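Local coordinates for Lon211 (Mycobacterium tuberculosis, PDB 6VBK), which forms the N-terminal domain of the ATP-dependent Lon protease, a part that probably helps recognise and bind protein substrates for degradation, at residues B[23-28]-B[171-176]; B[136-141]-B[198-203]. All coordinates share one frame; numbering follows the deposited sequence.

Interaction 1 (B[23-28]-B[171-176]); sequences VVLPGM and LADNSG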
loop_
_atom_site.group_PDB
_atom_site.type_symbol
_atom_site.label_atom_id
_atom_site.label_comp_id
_atom_site.label_asym_id
_atom_site.label_seq_id
_atom_site.Cartn_x
_atom_site.Cartn_y
_atom_site.Cartn_z
ATOM N N VAL B 23 -20.811 -16.623 -3.710
ATOM C CA VAL B 23 -19.681 -15.801 -3.192
ATOM C C VAL B 23 -18.526 -16.742 -2.852
ATOM O O VAL B 23 -18.757 -17.720 -2.121
ATOM C CB VAL B 23 -20.116 -14.989 -1.959
ATOM C CG1 VAL B 23 -18.929 -14.377 -1.236
ATOM C CG2 VAL B 23 -21.135 -13.921 -2.318
ATOM N N VAL B 24 -17.329 -16.437 -3.354
ATOM C CA VAL B 24 -16.133 -17.274 -3.055
ATOM C C VAL B 24 -15.404 -16.643 -1.867
ATOM O O VAL B 24 -14.902 -15.514 -2.009
ATOM C CB VAL B 24 -15.215 -17.409 -4.282
ATOM C CG1 VAL B 24 -13.990 -18.250 -3.970
ATOM C CG2 VAL B 24 -15.962 -17.975 -5.476
ATOM N N LEU B 25 -15.380 -17.342 -0.733
ATOM C CA LEU B 25 -14.708 -16.850 0.456
ATOM C C LEU B 25 -13.304 -17.426 0.547
ATOM O O LEU B 25 -12.996 -18.440 -0.087
ATOM C CB LEU B 25 -15.510 -17.221 1.709
ATOM C CG LEU B 25 -16.912 -16.617 1.799
ATOM C CD1 LEU B 25 -17.631 -17.099 3.048
ATOM C CD2 LEU B 25 -16.840 -15.098 1.772
ATOM N N PRO B 26 -12.413 -16.787 1.307
ATOM C CA PRO B 26 -11.073 -17.357 1.496
ATOM C C PRO B 26 -11.148 -18.759 2.081
ATOM O O PRO B 26 -11.922 -19.032 3.000
ATOM C CB PRO B 26 -10.407 -16.375 2.465
ATOM C CG PRO B 26 -11.104 -15.080 2.210
ATOM C CD PRO B 26 -12.529 -15.442 1.900
ATOM N N GLY B 27 -10.335 -19.658 1.525
ATOM C CA GLY B 27 -10.332 -21.045 1.931
ATOM C C GLY B 27 -11.201 -21.960 1.095
ATOM O O GLY B 27 -11.130 -23.182 1.272
ATOM N N MET B 28 -12.015 -21.415 0.195
ATOM C CA MET B 28 -12.887 -22.219 -0.650
ATOM C C MET B 28 -12.223 -22.496 -1.993
ATOM O O MET B 28 -11.376 -21.733 -2.463
ATOM C CB MET B 28 -14.227 -21.515 -0.876
ATOM C CG MET B 28 -15.072 -21.328 0.377
ATOM S SD MET B 28 -16.547 -20.327 0.077
ATOM C CE MET B 28 -17.377 -21.285 -1.190
ATOM N N LEU B 171 -12.998 -21.668 9.525
ATOM C CA LEU B 171 -14.269 -22.291 9.880
ATOM C C LEU B 171 -15.448 -21.409 9.490
ATOM O O LEU B 171 -16.456 -21.902 8.971
ATOM C CB LEU B 171 -14.300 -22.590 11.379
ATOM C CG LEU B 171 -15.633 -23.058 11.965
ATOM C CD1 LEU B 171 -16.028 -24.415 11.402
ATOM C CD2 LEU B 171 -15.562 -23.099 13.486
ATOM N N ALA B 172 -15.344 -20.103 9.739
ATOM C CA ALA B 172 -16.440 -19.204 9.395
ATOM C C ALA B 172 -16.595 -19.074 7.885
ATOM O O ALA B 172 -17.718 -19.061 7.369
ATOM C CB ALA B 172 -16.219 -17.835 10.037
ATOM N N ASP B 173 -15.479 -18.991 7.160
ATOM C CA ASP B 173 -15.527 -18.838 5.711
ATOM C C ASP B 173 -15.978 -20.101 4.989
ATOM O O ASP B 173 -16.315 -20.024 3.803
ATOM C CB ASP B 173 -14.159 -18.401 5.188
ATOM C CG ASP B 173 -13.858 -16.948 5.500
ATOM O OD1 ASP B 173 -14.820 -16.166 5.651
ATOM O OD2 ASP B 173 -12.665 -16.587 5.590
ATOM N N ASN B 174 -15.997 -21.254 5.662
ATOM C CA ASN B 174 -16.516 -22.464 5.038
ATOM C C ASN B 174 -18.027 -22.418 4.852
ATOM O O ASN B 174 -18.574 -23.267 4.139
ATOM C CB ASN B 174 -16.123 -23.694 5.862
ATOM C CG ASN B 174 -16.249 -24.991 5.078
ATOM O OD1 ASN B 174 -17.251 -25.700 5.183
ATOM N ND2 ASN B 174 -15.229 -25.306 4.285
ATOM N N SER B 175 -18.708 -21.444 5.461
ATOM C CA SER B 175 -20.144 -21.272 5.275
ATOM C C SER B 175 -20.513 -20.883 3.849
ATOM O O SER B 175 -21.697 -20.929 3.502
ATOM C CB SER B 175 -20.673 -20.222 6.253
ATOM O OG SER B 175 -19.985 -18.992 6.104
ATOM N N GLY B 176 -19.538 -20.500 3.023
ATOM C CA GLY B 176 -19.816 -20.206 1.628
ATOM C C GLY B 176 -20.317 -21.398 0.842
ATOM O O GLY B 176 -20.934 -21.219 -0.214
#
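One contact between the beta-rich, PUA-like part of the Lon N domain and its helical part is made by the type II turn Leu-25 to Met-28, which lies against residues 173-176, where helix 168-173 runs on into a 3-10 segment. Inside the turn Met-28 N donates a hydrogen bond to Leu-25 O, and Gly-27 takes the positive phi (95°) of its third position. Asp-173 takes the largest share. Its CB sits 3.2 Å from Pro-26 O, while its carboxylate crosses the proline ring obliquely, OD2 lying 3.9 Å from Pro-26 CD. Leu-25, with CG beside its own backbone N, lays CD1 3.3 Å from Asp-173 O. The Met-28 chain runs extended and then bends at chi3 (59°), which sets SD 3.6 Å from Gly-176 CA and folds CE over the Gly-176 carbonyl carbon. SD also accepts a weak hydrogen bond from Leu-25 N. On the helical side, Ser-175 OG donates to Ala-172 O almost along the C=O axis. No hydrogen bond joins the two segments, so the fit rests on close packing; the buried Asp-173 carboxylate is compensated from strand 96-112 by a salt bridge to Arg-105, which probably favours its ionised form.

Interaction 2 (B[136-141]-B[198-203]); sequences QELAKE and RLELVI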
loop_
_atom_site.group_PDB
_atom_site.type_symbol
_atom_site.label_atom_id
_atom_site.label_comp_id
_atom_site.label_asym_id
_atom_site.label_seq_id
_atom_site.Cartn_x
_atom_site.Cartn_y
_atom_site.Cartn_z
ATOM N N GLN B 136 -11.890 -18.227 19.822
ATOM C CA GLN B 136 -11.817 -19.674 19.994
ATOM C C GLN B 136 -13.118 -20.227 20.564
ATOM O O GLN B 136 -13.564 -21.311 20.167
ATOM C CB GLN B 136 -10.639 -20.036 20.901
ATOM C CG GLN B 136 -9.287 -19.513 20.429
ATOM C CD GLN B 136 -8.663 -20.377 19.350
ATOM O OE1 GLN B 136 -8.949 -20.215 18.164
ATOM N NE2 GLN B 136 -7.795 -21.297 19.757
ATOM N N GLU B 137 -13.739 -19.499 21.498
ATOM C CA GLU B 137 -15.012 -19.943 22.057
ATOM C C GLU B 137 -16.145 -19.817 21.047
ATOM O O GLU B 137 -17.084 -20.620 21.071
ATOM C CB GLU B 137 -15.345 -19.147 23.320
ATOM C CG GLU B 137 -14.510 -19.512 24.536
ATOM C CD GLU B 137 -13.399 -18.517 24.811
ATOM O OE1 GLU B 137 -12.224 -18.935 24.872
ATOM O OE2 GLU B 137 -13.703 -17.315 24.965
ATOM N N LEU B 138 -16.084 -18.817 20.165
ATOM C CA LEU B 138 -17.078 -18.709 19.103
ATOM C C LEU B 138 -16.971 -19.879 18.134
ATOM O O LEU B 138 -17.986 -20.373 17.631
ATOM C CB LEU B 138 -16.906 -17.385 18.360
ATOM C CG LEU B 138 -16.929 -16.107 19.196
ATOM C CD1 LEU B 138 -16.525 -14.913 18.351
ATOM C CD2 LEU B 138 -18.304 -15.897 19.795
ATOM N N ALA B 139 -15.745 -20.332 17.860
ATOM C CA ALA B 139 -15.550 -21.449 16.942
ATOM C C ALA B 139 -16.072 -22.750 17.535
ATOM O O ALA B 139 -16.699 -23.550 16.832
ATOM C CB ALA B 139 -14.070 -21.579 16.580
ATOM N N LYS B 140 -15.821 -22.979 18.828
ATOM C CA LYS B 140 -16.307 -24.196 19.472
ATOM C C LYS B 140 -17.829 -24.243 19.483
ATOM O O LYS B 140 -18.428 -25.297 19.236
ATOM C CB LYS B 140 -15.757 -24.285 20.896
ATOM C CG LYS B 140 -16.007 -25.617 21.586
ATOM C CD LYS B 140 -15.474 -25.597 23.011
ATOM C CE LYS B 140 -15.413 -26.994 23.606
ATOM N NZ LYS B 140 -14.845 -26.977 24.983
ATOM N N GLU B 141 -18.473 -23.109 19.765
ATOM C CA GLU B 141 -19.930 -23.058 19.738
ATOM C C GLU B 141 -20.463 -23.221 18.319
ATOM O O GLU B 141 -21.467 -23.910 18.103
ATOM C CB GLU B 141 -20.421 -21.745 20.348
ATOM C CG GLU B 141 -21.887 -21.441 20.075
ATOM C CD GLU B 141 -22.383 -20.225 20.829
ATOM O OE1 GLU B 141 -21.726 -19.824 21.813
ATOM O OE2 GLU B 141 -23.432 -19.668 20.440
ATOM N N ARG B 198 -17.587 -12.231 12.416
ATOM C CA ARG B 198 -18.130 -13.192 11.460
ATOM C C ARG B 198 -18.740 -14.395 12.168
ATOM O O ARG B 198 -19.876 -14.790 11.878
ATOM C CB ARG B 198 -17.042 -13.645 10.487
ATOM C CG ARG B 198 -16.573 -12.569 9.530
ATOM C CD ARG B 198 -16.068 -13.190 8.242
ATOM N NE ARG B 198 -15.122 -14.272 8.484
ATOM C CZ ARG B 198 -13.818 -14.096 8.663
ATOM N NH1 ARG B 198 -13.302 -12.875 8.628
ATOM N NH2 ARG B 198 -13.030 -15.139 8.875
ATOM N N LEU B 199 -17.989 -15.004 13.089
ATOM C CA LEU B 199 -18.526 -16.121 13.861
ATOM C C LEU B 199 -19.793 -15.707 14.597
ATOM O O LEU B 199 -20.814 -16.400 14.541
ATOM C CB LEU B 199 -17.470 -16.637 14.840
ATOM C CG LEU B 199 -16.313 -17.430 14.230
ATOM C CD1 LEU B 199 -15.181 -17.580 15.229
ATOM C CD2 LEU B 199 -16.799 -18.794 13.765
ATOM N N GLU B 200 -19.748 -14.557 15.270
ATOM C CA GLU B 200 -20.927 -14.010 15.927
ATOM C C GLU B 200 -22.041 -13.689 14.935
ATOM O O GLU B 200 -23.216 -13.690 15.316
ATOM C CB GLU B 200 -20.510 -12.777 16.735
ATOM C CG GLU B 200 -19.608 -13.016 17.928
ATOM C CD GLU B 200 -19.205 -11.718 18.604
ATOM O OE1 GLU B 200 -19.474 -10.645 18.030
ATOM O OE2 GLU B 200 -18.605 -11.765 19.697
ATOM N N LEU B 201 -21.702 -13.446 13.667
ATOM C CA LEU B 201 -22.723 -13.273 12.637
ATOM C C LEU B 201 -23.297 -14.612 12.190
ATOM O O LEU B 201 -24.520 -14.784 12.139
ATOM C CB LEU B 201 -22.144 -12.523 11.434
ATOM C CG LEU B 201 -22.070 -10.999 11.508
ATOM C CD1 LEU B 201 -21.166 -10.451 10.414
ATOM C CD2 LEU B 201 -23.460 -10.394 11.404
ATOM N N VAL B 202 -22.429 -15.572 11.857
ATOM C CA VAL B 202 -22.905 -16.831 11.290
ATOM C C VAL B 202 -23.557 -17.705 12.357
ATOM O O VAL B 202 -24.439 -18.516 12.047
ATOM C CB VAL B 202 -21.752 -17.563 10.574
ATOM C CG1 VAL B 202 -20.686 -18.000 11.569
ATOM C CG2 VAL B 202 -22.278 -18.753 9.781
ATOM N N ILE B 203 -23.149 -17.560 13.621
ATOM C CA ILE B 203 -23.773 -18.333 14.694
ATOM C C ILE B 203 -25.245 -17.964 14.826
ATOM O O ILE B 203 -26.108 -18.835 15.001
ATOM C CB ILE B 203 -23.012 -18.126 16.017
ATOM C CG1 ILE B 203 -21.732 -18.967 16.038
ATOM C CG2 ILE B 203 -23.890 -18.465 17.213
ATOM C CD1 ILE B 203 -20.851 -18.708 17.244
#
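Leu-138 is the main bump of helix 136-141, pressing into a hollow on helix 198-203 lined by Leu-199, Glu-200 and Ile-203. Its CB meets Leu-199, 3.6 Å from Leu-199 CB and equally close to Leu-199 CD1. Because CG stands beside the backbone N (chi1 -55°), the two methyls swing to the Glu-200 side, where both bear on Glu-200 CG from one side, CD1 at 3.6 Å. The extended Glu-200 chain crosses the leucine obliquely and ends in a carboxylate that forms a salt bridge with Arg-134, one turn earlier on the facing helix.

Leu-199 answers from the second helix. Its CD1 pushes in between Leu-138 and Ala-139, 3.8 Å from Ala-139 N, and touches Ala-139 CB, which is turned away from this helix, only loosely. The two segments run nearly parallel, their axes 24° apart and 9.5 Å at closest approach, and belong to helices 133-153 and 195-207, packed side by side in the helical part of the Lon N domain. Pro-168 of helix 168-173 touches both Ala-139 and Leu-199 and so covers one margin of this seam.

Further along, Ile-203 is the next bump. With CG1 beside the backbone N and chi2 anti (174°), its CD1 reaches across to the backbone of the first helix and stops 3.3 Å from Leu-138 O. Glu-141, its CG anti to the backbone N, stretches out and meets Ile-203 at about a right angle, OE2 lying 3.5 Å from Ile-203 CG2. That same oxygen is held by a salt bridge to Arg-207, so the exposed Glu-141 bridges from its own helix to helix 195-207, while Tyr-142 and Leu-145, later on helix 133-153, also pack against Ile-203.

From the N terminus the chain passes through strand 9-19 into loop 23-28, traverses the rest of the sheet, enters helix 133-153, and only then reaches 171-176, where interaction 1 closes a loop with 142 intervening residues. Interaction 2 opens within that loop, at 136-141, and closes beyond it at 198-203, with 56 residues between, so the two closures cross rather than nest. Interaction 1 ties the sheet-bearing part to the helical part; interaction 2 joins two helices within the latter. Their centres lie about 14 Å apart. Between them, Leu-171 packs on Ala-139, Ala-172 on Leu-199, and Asp-173 makes a weak, long ion pair with Arg-198.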